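Local atomic coordinates of Mll3558 protein (Mesorhizobium loti, PDB entry 3RD6), a protein that is of unknown function, a member of the AHA1 family with a Bet v 1-like fold that may bind a small molecule or a partner protein. Residues S4-T9 / G127-K132; T11-Y16 / G113-Y118; R34-D39 / E143-E148; V70-Q75 / Y89-G94. All coordinates share one frame; numbering follows the deposited sequence.

Overall arrangement
From the N terminus, strand 5-16 gives its first half to contact 1, where it meets the turn into helix 131-148, and its second half to contact 2, where it pairs with strand 113-125. Because 113-118 precedes 127-132, contact 2 is nested inside the loop that contact 1 closes. The end of helix 30-36 then meets the last turns of helix 131-148 in contact 3, which crosses contacts 1 and 2 along the chain and touches contact 2 through R14 and Y16. Contact 4, a hairpin of strands 70-80 and 84-93, lies inside the loops of all three others. Contacts 1, 2 and 4 share one antiparallel sheet, and contacts 1 and 4 both reach the second subunit.

Contact 1: S4-T9 / G127-K132; sequences SVIHST and GVDSAK
I6 packs against D129 and has the largest share of the meeting between the start of strand 5-16 and the turn that leads into helix 131-148, the long C-terminal helix gripped by the curved sheet in this helix-grip (Bet v 1-like) fold. The side chains cross at about a right angle, the I6 tip, CD1, lying 3.6 Å from D129 CB. The same methyl passes 3.9 Å from V128 O. I6 can reach this far because its chain is extended at chi2 (-178°). D129 CG stands anti to its backbone N (chi1 -175°), which brings it to 3.7 Å from I6 CD1; the exact position of the carboxylate beyond it is uncertain. At the first turn of the helix, A131 CB lies 3.6 Å from S8 OG. Between the two segments themselves the contact is van der Waals packing, and they run within 12° of the same direction. Further out, the last residues of strand 113-125 position both sides: backbone bonds tie I6 to F124 and S8 to G122, while F124 also packs against S8, S130 and A131. S4 is fastened to D126 in the same way. On the subunit interface, H7 NE2 bonds T104 OG1 of the second subunit.

Contact 2: T11-Y16 / G113-Y118; sequences TIERTY and GTRLTY
Y16 and T114 meet in the tightly packed part of this pair of strands, where I12, Y16, T114 and L116 are all buried; T114 CG2 comes to Y16 at its CB, 3.2 Å away. The phenol ring of Y16 then reaches along the same face to L116, whose CB sits at the ring edge, in its plane, 4.0 Å from CE2. The hydroxyl of Y16 ends on L142 O of helix 131-148, and I12 also packs on that helix, while V23 of helix 20-28 covers T114 and L116. Six backbone bonds join the strands, the one from L116 N to R14 O weak. This is antiparallel pairing of neighbours in the sheet of a helix-grip fold, with I12, R14, Y16, T114, L116 and Y118 facing the helices. The other face, bearing E13, T15, R115 and T117, is looser and more open to solvent. There E13 and R115 lie side by side, pointing the same way, and R115 NH2 forms a long salt bridge to E13 OE2 at 3.5 Å. A bend at R115 chi2 (66°) sets CD 3.7 Å from T15 OG1. An alanine at R115 would probably leave the E13 carboxylate without this charged mate. Farther along, T11 CG2 touches T117 OG1 at 3.4 Å.

Contact 3: R34-D39 / E143-E148; sequences RRWRVD and EALAAE
W36 and L145 mark the closest approach of the two backbones, their CA atoms 5.5 Å apart where the weakly bonded helical turn around 34-36 passes helix 131-148. With W36 CG set between its backbone N and carbonyl carbon (chi1 53°), the two side chains run side by side in the same direction, and L145 spreads its branches over one face of the indole. CD1 of L145 stands 3.7 Å from the centroid of the W36 five-membered ring and only 15° off its normal, a CH-pi contact. L145 CB lies 3.6 Å from W36 CE3, and CD2 reaches the benzo ring at CZ3 and CH2, so both rings of the indole are touched by one leucine. On the opposite face R37 CG sits 3.3 Å above the plane, toward the rim, and the indole is sandwiched between the L145 methyl CD1 and the R37 methylene CG. A144 CB approaches the backbone O of W36 at 4.0 Å. Toward the surface the contact becomes polar. E148 OE2 lies at the edge of the R35 guanidinium, in its plane, and takes weak bonds from both NE, at 3.4 Å, and NH2, at 3.5 Å. These long bonds form a salt bridge, with guanidinium and carboxylate planes 58° apart. The W36-L145 part packs against helix 20-28 and strand 5-16: W36 NE1 bonds A26 O and its ring meets F27 edge-to-face, while L145 packs on A26, F27 and Y16. R37 NH2 forms a salt bridge with E58 of strand 57-62.

Contact 4: V70-Q75 / Y89-G94; sequences VRLDAQ and YRMAIG
R71 and A92, and likewise D73 and R90, form hydrogen-bonded antiparallel pairs, with four backbone bonds between them. A water adds to this, donating to R71 O at 2.7 Å and weakly to R90 O. Apolar contacts lie on the face of V70, L72, A74, Y89, M91 and I93. L72 is central among them, its CG 3.9 Å from Y89 CD1 and its CD1 equally far from M91 CE. V70 CG2 packs on I93 CG1 at one end, and A74 CB on Y89 CB at the other. The two strands are the arms of a beta-hairpin in the curved sheet of the helix-grip fold, and this apolar face looks toward helix 131-148, where R134 touches both Y89 and M91; the Y89 hydroxyl bonds E120. The other face carries R71, D73, R90 and A92. D73 CB lies 3.5 Å above the centre of the R90 guanidinium, and the carboxylate stacks on it with the planes 13° apart; D73 OD1 and R90 NH2, 4.1 Å apart, interact by charge alone. D73 also forms a salt bridge with R71 of its own strand, OD2 to NE at 2.7 Å, though the hydrogen bond is weak. An alanine at R90 would probably leave D73 without its stacking partner and Q77 OE1 of the second subunit without the hydrogen bond from NH1. Q75 OE1 is bonded in turn by R90 NH1 of that second subunit.

Contact 1: S4-T9 / G127-K132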
loop_
_atom_site.group_PDB
_atom_site.type_symbol
_atom_site.label_atom_id
_atom_site.label_comp_id
_atom_site.label_asym_id
_atom_site.label_seq_id
_atom_site.Cartn_x
_atom_site.Cartn_y
_atom_site.Cartn_z
ATOM N N SER A 4 -0.319 -7.580 -17.048
ATOM C CA SER A 4 -1.547 -6.823 -16.792
ATOM C C SER A 4 -1.786 -6.548 -15.316
ATOM O O SER A 4 -1.384 -7.326 -14.446
ATOM C CB SER A 4 -2.761 -7.563 -17.351
ATOM O OG SER A 4 -2.593 -7.850 -18.735
ATOM N N VAL A 5 -2.458 -5.437 -15.039
ATOM C CA VAL A 5 -2.753 -5.067 -13.664
ATOM C C VAL A 5 -4.216 -4.706 -13.514
ATOM O O VAL A 5 -4.702 -3.794 -14.174
ATOM C CB VAL A 5 -1.919 -3.831 -13.180
ATOM C CG1 VAL A 5 -2.259 -3.509 -11.732
ATOM C CG2 VAL A 5 -0.438 -4.098 -13.322
ATOM N N ILE A 6 -4.909 -5.425 -12.639
ATOM C CA ILE A 6 -6.316 -5.149 -12.374
ATOM C C ILE A 6 -6.374 -4.305 -11.095
ATOM O O ILE A 6 -5.709 -4.626 -10.104
ATOM C CB ILE A 6 -7.121 -6.447 -12.140
ATOM C CG1 ILE A 6 -7.112 -7.309 -13.402
ATOM C CG2 ILE A 6 -8.552 -6.110 -11.748
ATOM C CD1 ILE A 6 -7.918 -8.585 -13.270
ATOM N N HIS A 7 -7.140 -3.217 -11.121
ATOM C CA HIS A 7 -7.285 -2.367 -9.948
ATOM C C HIS A 7 -8.727 -2.393 -9.527
ATOM O O HIS A 7 -9.614 -2.169 -10.342
ATOM C CB HIS A 7 -6.918 -0.912 -10.241
ATOM C CG HIS A 7 -5.475 -0.706 -10.564
ATOM N ND1 HIS A 7 -4.996 -0.695 -11.854
ATOM C CD2 HIS A 7 -4.399 -0.551 -9.763
ATOM C CE1 HIS A 7 -3.686 -0.542 -11.838
ATOM N NE2 HIS A 7 -3.296 -0.452 -10.580
ATOM N N SER A 8 -8.960 -2.656 -8.249
ATOM C CA SER A 8 -10.311 -2.682 -7.722
ATOM C C SER A 8 -10.250 -2.321 -6.259
ATOM O O SER A 8 -9.198 -2.350 -5.647
ATOM C CB SER A 8 -10.933 -4.070 -7.888
ATOM O OG SER A 8 -10.661 -4.898 -6.762
ATOM N N THR A 9 -11.401 -1.993 -5.706
ATOM C CA THR A 9 -11.499 -1.628 -4.314
ATOM C C THR A 9 -12.802 -2.230 -3.853
ATOM O O THR A 9 -13.749 -2.327 -4.626
ATOM C CB THR A 9 -11.583 -0.090 -4.134
ATOM O OG1 THR A 9 -10.425 0.532 -4.713
ATOM C CG2 THR A 9 -11.693 0.284 -2.651
ATOM N N GLY A 127 -3.096 -11.509 -15.257
ATOM C CA GLY A 127 -4.178 -12.458 -15.429
ATOM C C GLY A 127 -4.972 -12.605 -14.154
ATOM O O GLY A 127 -6.171 -12.328 -14.111
ATOM N N VAL A 128 -4.281 -13.038 -13.108
ATOM C CA VAL A 128 -4.882 -13.253 -11.804
ATOM C C VAL A 128 -5.856 -12.168 -11.350
ATOM O O VAL A 128 -5.517 -10.991 -11.292
ATOM C CB VAL A 128 -3.776 -13.422 -10.723
ATOM C CG1 VAL A 128 -4.384 -13.435 -9.326
ATOM C CG2 VAL A 128 -3.021 -14.709 -10.971
ATOM N N ASP A 129 -7.082 -12.585 -11.051
ATOM C CA ASP A 129 -8.100 -11.679 -10.534
ATOM C C ASP A 129 -8.619 -12.349 -9.276
ATOM O O ASP A 129 -9.612 -13.073 -9.301
ATOM C CB ASP A 129 -9.259 -11.468 -11.515
ATOM C CG ASP A 129 -10.260 -10.416 -11.015
ATOM O OD1 ASP A 129 -10.780 -10.571 -9.888
ATOM O OD2 ASP A 129 -10.523 -9.434 -11.743
ATOM N N SER A 130 -7.918 -12.114 -8.176
ATOM C CA SER A 130 -8.279 -12.690 -6.897
ATOM C C SER A 130 -9.125 -11.740 -6.067
ATOM O O SER A 130 -9.467 -12.049 -4.930
ATOM C CB SER A 130 -7.004 -13.077 -6.129
ATOM O OG SER A 130 -6.052 -12.023 -6.135
ATOM N N ALA A 131 -9.474 -10.589 -6.632
ATOM C CA ALA A 131 -10.270 -9.606 -5.901
ATOM C C ALA A 131 -11.485 -10.276 -5.273
ATOM O O ALA A 131 -11.749 -10.132 -4.078
ATOM C CB ALA A 131 -10.708 -8.496 -6.845
ATOM N N LYS A 132 -12.200 -11.036 -6.094
ATOM C CA LYS A 132 -13.404 -11.738 -5.678
ATOM C C LYS A 132 -13.107 -12.687 -4.530
ATOM O O LYS A 132 -13.737 -12.595 -3.458
ATOM C CB LYS A 132 -13.983 -12.502 -6.869
ATOM C CG LYS A 132 -14.363 -11.608 -8.061
ATOM C CD LYS A 132 -13.212 -10.692 -8.492
ATOM C CE LYS A 132 -13.548 -9.859 -9.727
ATOM N NZ LYS A 132 -14.822 -9.103 -9.591
#

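Contact 2: T11-Y16 / G113-Y118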
loop_
_atom_site.group_PDB
_atom_site.type_symbol
_atom_site.label_atom_id
_atom_site.label_comp_id
_atom_site.label_asym_id
_atom_site.label_seq_id
_atom_site.Cartn_x
_atom_site.Cartn_y
_atom_site.Cartn_z
ATOM N N THR A 11 -15.362 -2.778 -0.059
ATOM C CA THR A 11 -15.564 -2.373 1.324
ATOM C C THR A 11 -16.492 -3.336 2.053
ATOM O O THR A 11 -17.424 -3.876 1.469
ATOM C CB THR A 11 -16.115 -0.948 1.367
ATOM O OG1 THR A 11 -15.390 -0.153 0.416
ATOM C CG2 THR A 11 -15.917 -0.335 2.744
ATOM N N ILE A 12 -16.215 -3.558 3.329
ATOM C CA ILE A 12 -17.000 -4.471 4.139
ATOM C C ILE A 12 -17.357 -3.841 5.482
ATOM O O ILE A 12 -16.480 -3.529 6.278
ATOM C CB ILE A 12 -16.211 -5.772 4.392
ATOM C CG1 ILE A 12 -15.798 -6.387 3.054
ATOM C CG2 ILE A 12 -17.045 -6.746 5.194
ATOM C CD1 ILE A 12 -14.827 -7.538 3.180
ATOM N N GLU A 13 -18.646 -3.637 5.722
ATOM C CA GLU A 13 -19.092 -3.070 6.988
ATOM C C GLU A 13 -19.569 -4.210 7.863
ATOM O O GLU A 13 -20.187 -5.165 7.385
ATOM C CB GLU A 13 -20.233 -2.074 6.788
ATOM C CG GLU A 13 -19.824 -0.785 6.109
ATOM C CD GLU A 13 -20.498 -0.589 4.760
ATOM O OE1 GLU A 13 -20.353 -1.475 3.883
ATOM O OE2 GLU A 13 -21.169 0.450 4.577
ATOM N N ARG A 14 -19.255 -4.121 9.146
ATOM C CA ARG A 14 -19.649 -5.153 10.087
ATOM C C ARG A 14 -19.566 -4.578 11.488
ATOM O O ARG A 14 -18.498 -4.156 11.930
ATOM C CB ARG A 14 -18.729 -6.369 9.969
ATOM C CG ARG A 14 -19.277 -7.587 10.680
ATOM C CD ARG A 14 -18.395 -8.802 10.485
ATOM N NE ARG A 14 -19.157 -10.046 10.594
ATOM C CZ ARG A 14 -19.906 -10.383 11.638
ATOM N NH1 ARG A 14 -20.003 -9.566 12.680
ATOM N NH2 ARG A 14 -20.560 -11.540 11.636
ATOM N N THR A 15 -20.698 -4.565 12.186
ATOM C CA THR A 15 -20.736 -4.023 13.532
ATOM C C THR A 15 -20.533 -5.089 14.589
ATOM O O THR A 15 -20.857 -6.259 14.383
ATOM C CB THR A 15 -22.059 -3.314 13.791
ATOM O OG1 THR A 15 -22.294 -2.356 12.752
ATOM C CG2 THR A 15 -22.026 -2.612 15.143
ATOM N N TYR A 16 -19.991 -4.664 15.723
ATOM C CA TYR A 16 -19.716 -5.563 16.833
ATOM C C TYR A 16 -20.307 -4.979 18.099
ATOM O O TYR A 16 -20.312 -3.762 18.277
ATOM C CB TYR A 16 -18.203 -5.739 17.003
ATOM C CG TYR A 16 -17.533 -6.361 15.804
ATOM C CD1 TYR A 16 -17.515 -7.742 15.635
ATOM C CD2 TYR A 16 -16.956 -5.568 14.811
ATOM C CE1 TYR A 16 -16.938 -8.320 14.507
ATOM C CE2 TYR A 16 -16.379 -6.138 13.675
ATOM C CZ TYR A 16 -16.374 -7.512 13.533
ATOM O OH TYR A 16 -15.811 -8.084 12.421
ATOM N N GLY A 113 -21.618 0.209 20.580
ATOM C CA GLY A 113 -20.899 -0.823 19.853
ATOM C C GLY A 113 -19.781 -0.250 19.007
ATOM O O GLY A 113 -19.358 0.885 19.226
ATOM N N THR A 114 -19.307 -1.022 18.033
ATOM C CA THR A 114 -18.230 -0.562 17.173
ATOM C C THR A 114 -18.514 -0.742 15.676
ATOM O O THR A 114 -18.923 -1.821 15.231
ATOM C CB THR A 114 -16.930 -1.284 17.526
ATOM O OG1 THR A 114 -15.861 -0.749 16.740
ATOM C CG2 THR A 114 -17.062 -2.761 17.250
ATOM N N ARG A 115 -18.305 0.325 14.908
ATOM C CA ARG A 115 -18.526 0.285 13.466
ATOM C C ARG A 115 -17.194 0.032 12.769
ATOM O O ARG A 115 -16.267 0.842 12.870
ATOM C CB ARG A 115 -19.123 1.607 12.980
ATOM C CG ARG A 115 -19.570 1.600 11.523
ATOM C CD ARG A 115 -20.727 0.651 11.300
ATOM N NE ARG A 115 -21.102 0.564 9.893
ATOM C CZ ARG A 115 -21.438 1.602 9.130
ATOM N NH1 ARG A 115 -21.446 2.829 9.632
ATOM N NH2 ARG A 115 -21.764 1.410 7.859
ATOM N N LEU A 116 -17.099 -1.093 12.064
ATOM C CA LEU A 116 -15.860 -1.435 11.376
ATOM C C LEU A 116 -16.006 -1.474 9.879
ATOM O O LEU A 116 -16.670 -2.346 9.331
ATOM C CB LEU A 116 -15.323 -2.787 11.860
ATOM C CG LEU A 116 -14.084 -3.361 11.160
ATOM C CD1 LEU A 116 -13.274 -4.174 12.141
ATOM C CD2 LEU A 116 -14.495 -4.220 9.983
ATOM N N THR A 117 -15.385 -0.505 9.222
ATOM C CA THR A 117 -15.399 -0.448 7.772
ATOM C C THR A 117 -13.984 -0.812 7.324
ATOM O O THR A 117 -13.019 -0.091 7.594
ATOM C CB THR A 117 -15.829 0.953 7.257
ATOM O OG1 THR A 117 -15.629 1.023 5.842
ATOM C CG2 THR A 117 -15.048 2.047 7.942
ATOM N N TYR A 118 -13.885 -1.967 6.672
ATOM C CA TYR A 118 -12.626 -2.513 6.182
ATOM C C TYR A 118 -12.558 -2.286 4.666
ATOM O O TYR A 118 -13.307 -2.882 3.914
ATOM C CB TYR A 118 -12.596 -4.008 6.526
ATOM C CG TYR A 118 -11.281 -4.738 6.344
ATOM C CD1 TYR A 118 -10.502 -5.098 7.450
ATOM C CD2 TYR A 118 -10.854 -5.140 5.078
ATOM C CE1 TYR A 118 -9.330 -5.851 7.307
ATOM C CE2 TYR A 118 -9.675 -5.894 4.917
ATOM C CZ TYR A 118 -8.918 -6.245 6.043
ATOM O OH TYR A 118 -7.760 -6.969 5.877
#

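Contact 3: R34-D39 / E143-E148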
loop_
_atom_site.group_PDB
_atom_site.type_symbol
_atom_site.label_atom_id
_atom_site.label_comp_id
_atom_site.label_asym_id
_atom_site.label_seq_id
_atom_site.Cartn_x
_atom_site.Cartn_y
_atom_site.Cartn_z
ATOM N N ARG A 34 -3.267 -13.712 16.249
ATOM C CA ARG A 34 -2.939 -15.084 15.845
ATOM C C ARG A 34 -4.037 -16.108 16.050
ATOM O O ARG A 34 -3.824 -17.283 15.791
ATOM C CB ARG A 34 -1.678 -15.584 16.561
ATOM C CG ARG A 34 -0.394 -14.860 16.170
ATOM C CD ARG A 34 0.838 -15.724 16.470
ATOM N NE ARG A 34 0.735 -17.034 15.833
ATOM C CZ ARG A 34 1.773 -17.783 15.478
ATOM N NH1 ARG A 34 3.016 -17.361 15.691
ATOM N NH2 ARG A 34 1.562 -18.955 14.895
ATOM N N ARG A 35 -5.205 -15.683 16.515
ATOM C CA ARG A 35 -6.282 -16.634 16.743
ATOM C C ARG A 35 -7.450 -16.518 15.770
ATOM O O ARG A 35 -8.131 -17.507 15.506
ATOM C CB ARG A 35 -6.758 -16.548 18.195
ATOM C CG ARG A 35 -5.634 -16.816 19.204
ATOM C CD ARG A 35 -6.158 -17.053 20.616
ATOM N NE ARG A 35 -6.837 -15.881 21.168
ATOM C CZ ARG A 35 -6.260 -14.962 21.938
ATOM N NH1 ARG A 35 -4.980 -15.066 22.265
ATOM N NH2 ARG A 35 -6.963 -13.933 22.386
ATOM N N TRP A 36 -7.694 -15.330 15.222
ATOM C CA TRP A 36 -8.786 -15.193 14.258
ATOM C C TRP A 36 -8.337 -15.126 12.793
ATOM O O TRP A 36 -9.089 -15.518 11.909
ATOM C CB TRP A 36 -9.693 -13.989 14.583
ATOM C CG TRP A 36 -9.022 -12.654 14.767
ATOM C CD1 TRP A 36 -8.328 -12.231 15.865
ATOM C CD2 TRP A 36 -9.059 -11.539 13.864
ATOM N NE1 TRP A 36 -7.937 -10.919 15.704
ATOM C CE2 TRP A 36 -8.366 -10.473 14.483
ATOM C CE3 TRP A 36 -9.603 -11.339 12.589
ATOM C CZ2 TRP A 36 -8.216 -9.221 13.874
ATOM C CZ3 TRP A 36 -9.454 -10.091 11.981
ATOM C CH2 TRP A 36 -8.761 -9.054 12.623
ATOM N N ARG A 37 -7.115 -14.659 12.540
ATOM C CA ARG A 37 -6.595 -14.575 11.178
ATOM C C ARG A 37 -5.608 -15.705 10.861
ATOM O O ARG A 37 -5.615 -16.259 9.757
ATOM C CB ARG A 37 -5.881 -13.249 10.963
ATOM C CG ARG A 37 -6.731 -12.018 11.124
ATOM C CD ARG A 37 -5.810 -10.830 11.261
ATOM N NE ARG A 37 -4.631 -11.034 10.422
ATOM C CZ ARG A 37 -3.550 -10.271 10.463
ATOM N NH1 ARG A 37 -3.496 -9.248 11.307
ATOM N NH2 ARG A 37 -2.536 -10.530 9.656
ATOM N N VAL A 38 -4.750 -16.011 11.831
ATOM C CA VAL A 38 -3.750 -17.061 11.709
ATOM C C VAL A 38 -3.971 -18.077 12.837
ATOM O O VAL A 38 -4.728 -17.811 13.767
ATOM C CB VAL A 38 -2.302 -16.481 11.824
ATOM C CG1 VAL A 38 -1.251 -17.585 11.724
ATOM C CG2 VAL A 38 -2.069 -15.453 10.740
ATOM N N ASP A 39 -3.336 -19.244 12.739
ATOM C CA ASP A 39 -3.455 -20.271 13.766
ATOM C C ASP A 39 -2.248 -20.192 14.710
ATOM O O ASP A 39 -2.122 -19.267 15.510
ATOM C CB ASP A 39 -3.514 -21.672 13.142
ATOM C CG ASP A 39 -4.776 -21.911 12.334
ATOM O OD1 ASP A 39 -4.889 -21.365 11.219
ATOM O OD2 ASP A 39 -5.651 -22.648 12.826
ATOM N N GLU A 143 -15.865 -12.195 10.094
ATOM C CA GLU A 143 -16.944 -12.949 10.717
ATOM C C GLU A 143 -16.279 -13.745 11.849
ATOM O O GLU A 143 -16.808 -13.815 12.961
ATOM C CB GLU A 143 -17.591 -13.885 9.686
ATOM C CG GLU A 143 -19.072 -14.184 9.921
ATOM C CD GLU A 143 -19.305 -15.419 10.769
ATOM O OE1 GLU A 143 -20.480 -15.760 11.010
ATOM O OE2 GLU A 143 -18.316 -16.056 11.189
ATOM N N ALA A 144 -15.103 -14.311 11.564
ATOM C CA ALA A 144 -14.339 -15.074 12.548
ATOM C C ALA A 144 -13.948 -14.181 13.721
ATOM O O ALA A 144 -13.986 -14.614 14.869
ATOM C CB ALA A 144 -13.100 -15.654 11.907
ATOM N N LEU A 145 -13.556 -12.941 13.424
ATOM C CA LEU A 145 -13.187 -11.983 14.465
ATOM C C LEU A 145 -14.362 -11.855 15.429
ATOM O O LEU A 145 -14.184 -11.858 16.652
ATOM C CB LEU A 145 -12.882 -10.612 13.859
ATOM C CG LEU A 145 -12.741 -9.433 14.838
ATOM C CD1 LEU A 145 -11.627 -9.672 15.834
ATOM C CD2 LEU A 145 -12.472 -8.171 14.049
ATOM N N ALA A 146 -15.561 -11.752 14.855
ATOM C CA ALA A 146 -16.796 -11.625 15.620
ATOM C C ALA A 146 -16.829 -12.619 16.777
ATOM O O ALA A 146 -17.040 -12.235 17.936
ATOM C CB ALA A 146 -18.000 -11.829 14.710
ATOM N N ALA A 147 -16.605 -13.890 16.461
ATOM C CA ALA A 147 -16.604 -14.942 17.478
ATOM C C ALA A 147 -15.526 -14.721 18.537
ATOM O O ALA A 147 -15.735 -15.010 19.711
ATOM C CB ALA A 147 -16.408 -16.303 16.823
ATOM N N GLU A 148 -14.374 -14.211 18.111
ATOM C CA GLU A 148 -13.260 -13.950 19.013
ATOM C C GLU A 148 -13.615 -12.861 20.031
ATOM O O GLU A 148 -12.907 -12.668 21.022
ATOM C CB GLU A 148 -12.032 -13.524 18.207
ATOM C CG GLU A 148 -10.718 -14.142 18.670
ATOM C CD GLU A 148 -10.359 -13.793 20.110
ATOM O OE1 GLU A 148 -10.412 -12.599 20.472
ATOM O OE2 GLU A 148 -10.013 -14.714 20.878
#

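Contact 4: V70-Q75 / Y89-G94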
loop_
_atom_site.group_PDB
_atom_site.type_symbol
_atom_site.label_atom_id
_atom_site.label_comp_id
_atom_site.label_asym_id
_atom_site.label_seq_id
_atom_site.Cartn_x
_atom_site.Cartn_y
_atom_site.Cartn_z
ATOM N N VAL A 70 2.020 -19.920 0.926
ATOM C CA VAL A 70 1.426 -18.621 0.695
ATOM C C VAL A 70 2.164 -17.623 1.601
ATOM O O VAL A 70 2.246 -17.814 2.816
ATOM C CB VAL A 70 -0.064 -18.628 1.036
ATOM C CG1 VAL A 70 -0.613 -17.223 0.956
ATOM C CG2 VAL A 70 -0.795 -19.515 0.082
ATOM N N ARG A 71 2.732 -16.576 1.005
ATOM C CA ARG A 71 3.451 -15.567 1.775
ATOM C C ARG A 71 2.806 -14.199 1.670
ATOM O O ARG A 71 2.520 -13.715 0.581
ATOM C CB ARG A 71 4.908 -15.455 1.329
ATOM C CG ARG A 71 5.646 -14.349 2.063
ATOM C CD ARG A 71 7.137 -14.368 1.856
ATOM N NE ARG A 71 7.803 -13.408 2.734
ATOM C CZ ARG A 71 9.098 -13.438 3.045
ATOM N NH1 ARG A 71 9.884 -14.386 2.542
ATOM N NH2 ARG A 71 9.605 -12.535 3.883
ATOM N N LEU A 72 2.581 -13.573 2.818
ATOM C CA LEU A 72 1.983 -12.248 2.868
ATOM C C LEU A 72 2.936 -11.305 3.590
ATOM O O LEU A 72 3.262 -11.526 4.734
ATOM C CB LEU A 72 0.646 -12.338 3.599
ATOM C CG LEU A 72 -0.243 -11.111 3.803
ATOM C CD1 LEU A 72 -1.632 -11.604 4.182
ATOM C CD2 LEU A 72 0.316 -10.184 4.887
ATOM N N ASP A 73 3.396 -10.269 2.899
ATOM C CA ASP A 73 4.306 -9.274 3.471
ATOM C C ASP A 73 3.559 -7.956 3.578
ATOM O O ASP A 73 3.098 -7.429 2.571
ATOM C CB ASP A 73 5.528 -9.047 2.571
ATOM C CG ASP A 73 6.636 -10.057 2.788
ATOM O OD1 ASP A 73 7.461 -9.863 3.703
ATOM O OD2 ASP A 73 6.687 -11.040 2.026
ATOM N N ALA A 74 3.457 -7.418 4.788
ATOM C CA ALA A 74 2.766 -6.163 5.004
ATOM C C ALA A 74 3.586 -5.156 5.809
ATOM O O ALA A 74 4.460 -5.534 6.558
ATOM C CB ALA A 74 1.439 -6.430 5.706
ATOM N N GLN A 75 3.304 -3.867 5.635
ATOM C CA GLN A 75 3.982 -2.817 6.397
ATOM C C GLN A 75 2.948 -1.807 6.881
ATOM O O GLN A 75 2.099 -1.383 6.108
ATOM C CB GLN A 75 5.026 -2.085 5.559
ATOM C CG GLN A 75 6.079 -1.402 6.438
ATOM C CD GLN A 75 6.939 -0.372 5.713
ATOM O OE1 GLN A 75 6.459 0.696 5.315
ATOM N NE2 GLN A 75 8.231 -0.690 5.549
ATOM N N TYR A 89 0.358 -4.236 1.614
ATOM C CA TYR A 89 0.870 -5.591 1.689
ATOM C C TYR A 89 0.882 -6.206 0.325
ATOM O O TYR A 89 0.231 -5.723 -0.581
ATOM C CB TYR A 89 0.041 -6.452 2.657
ATOM C CG TYR A 89 -1.274 -6.957 2.124
ATOM C CD1 TYR A 89 -1.350 -8.173 1.452
ATOM C CD2 TYR A 89 -2.447 -6.227 2.297
ATOM C CE1 TYR A 89 -2.562 -8.650 0.969
ATOM C CE2 TYR A 89 -3.660 -6.699 1.816
ATOM C CZ TYR A 89 -3.711 -7.909 1.151
ATOM O OH TYR A 89 -4.893 -8.401 0.651
ATOM N N ARG A 90 1.676 -7.252 0.175
ATOM C CA ARG A 90 1.763 -7.971 -1.085
ATOM C C ARG A 90 1.640 -9.447 -0.742
ATOM O O ARG A 90 2.104 -9.904 0.302
ATOM C CB ARG A 90 3.085 -7.700 -1.793
ATOM C CG ARG A 90 4.313 -8.116 -1.023
ATOM C CD ARG A 90 5.545 -7.873 -1.873
ATOM N NE ARG A 90 6.799 -8.052 -1.155
ATOM C CZ ARG A 90 7.174 -7.347 -0.104
ATOM N NH1 ARG A 90 6.395 -6.399 0.379
ATOM N NH2 ARG A 90 8.339 -7.595 0.454
ATOM N N MET A 91 0.986 -10.183 -1.622
ATOM C CA MET A 91 0.774 -11.594 -1.409
ATOM C C MET A 91 1.339 -12.375 -2.577
ATOM O O MET A 91 1.348 -11.898 -3.722
ATOM C CB MET A 91 -0.724 -11.865 -1.272
ATOM C CG MET A 91 -1.073 -13.139 -0.549
ATOM S SD MET A 91 -2.813 -13.430 -0.574
ATOM C CE MET A 91 -3.328 -12.331 0.698
ATOM N N ALA A 92 1.823 -13.574 -2.274
ATOM C CA ALA A 92 2.380 -14.456 -3.281
ATOM C C ALA A 92 2.184 -15.896 -2.855
ATOM O O ALA A 92 2.099 -16.205 -1.667
ATOM C CB ALA A 92 3.854 -14.180 -3.445
ATOM N N ILE A 93 2.077 -16.776 -3.838
ATOM C CA ILE A 93 1.953 -18.207 -3.588
ATOM C C ILE A 93 3.050 -18.803 -4.467
ATOM O O ILE A 93 2.998 -18.692 -5.695
ATOM C CB ILE A 93 0.527 -18.762 -3.959
ATOM C CG1 ILE A 93 0.475 -20.262 -3.657
ATOM C CG2 ILE A 93 0.192 -18.466 -5.415
ATOM C CD1 ILE A 93 -0.879 -20.872 -3.801
ATOM N N GLY A 94 4.057 -19.395 -3.825
ATOM C CA GLY A 94 5.177 -19.942 -4.559
ATOM C C GLY A 94 6.006 -18.737 -4.972
ATOM O O GLY A 94 6.200 -17.832 -4.159
HETATM O O HOH W 1 4.277 -12.189 -0.819
#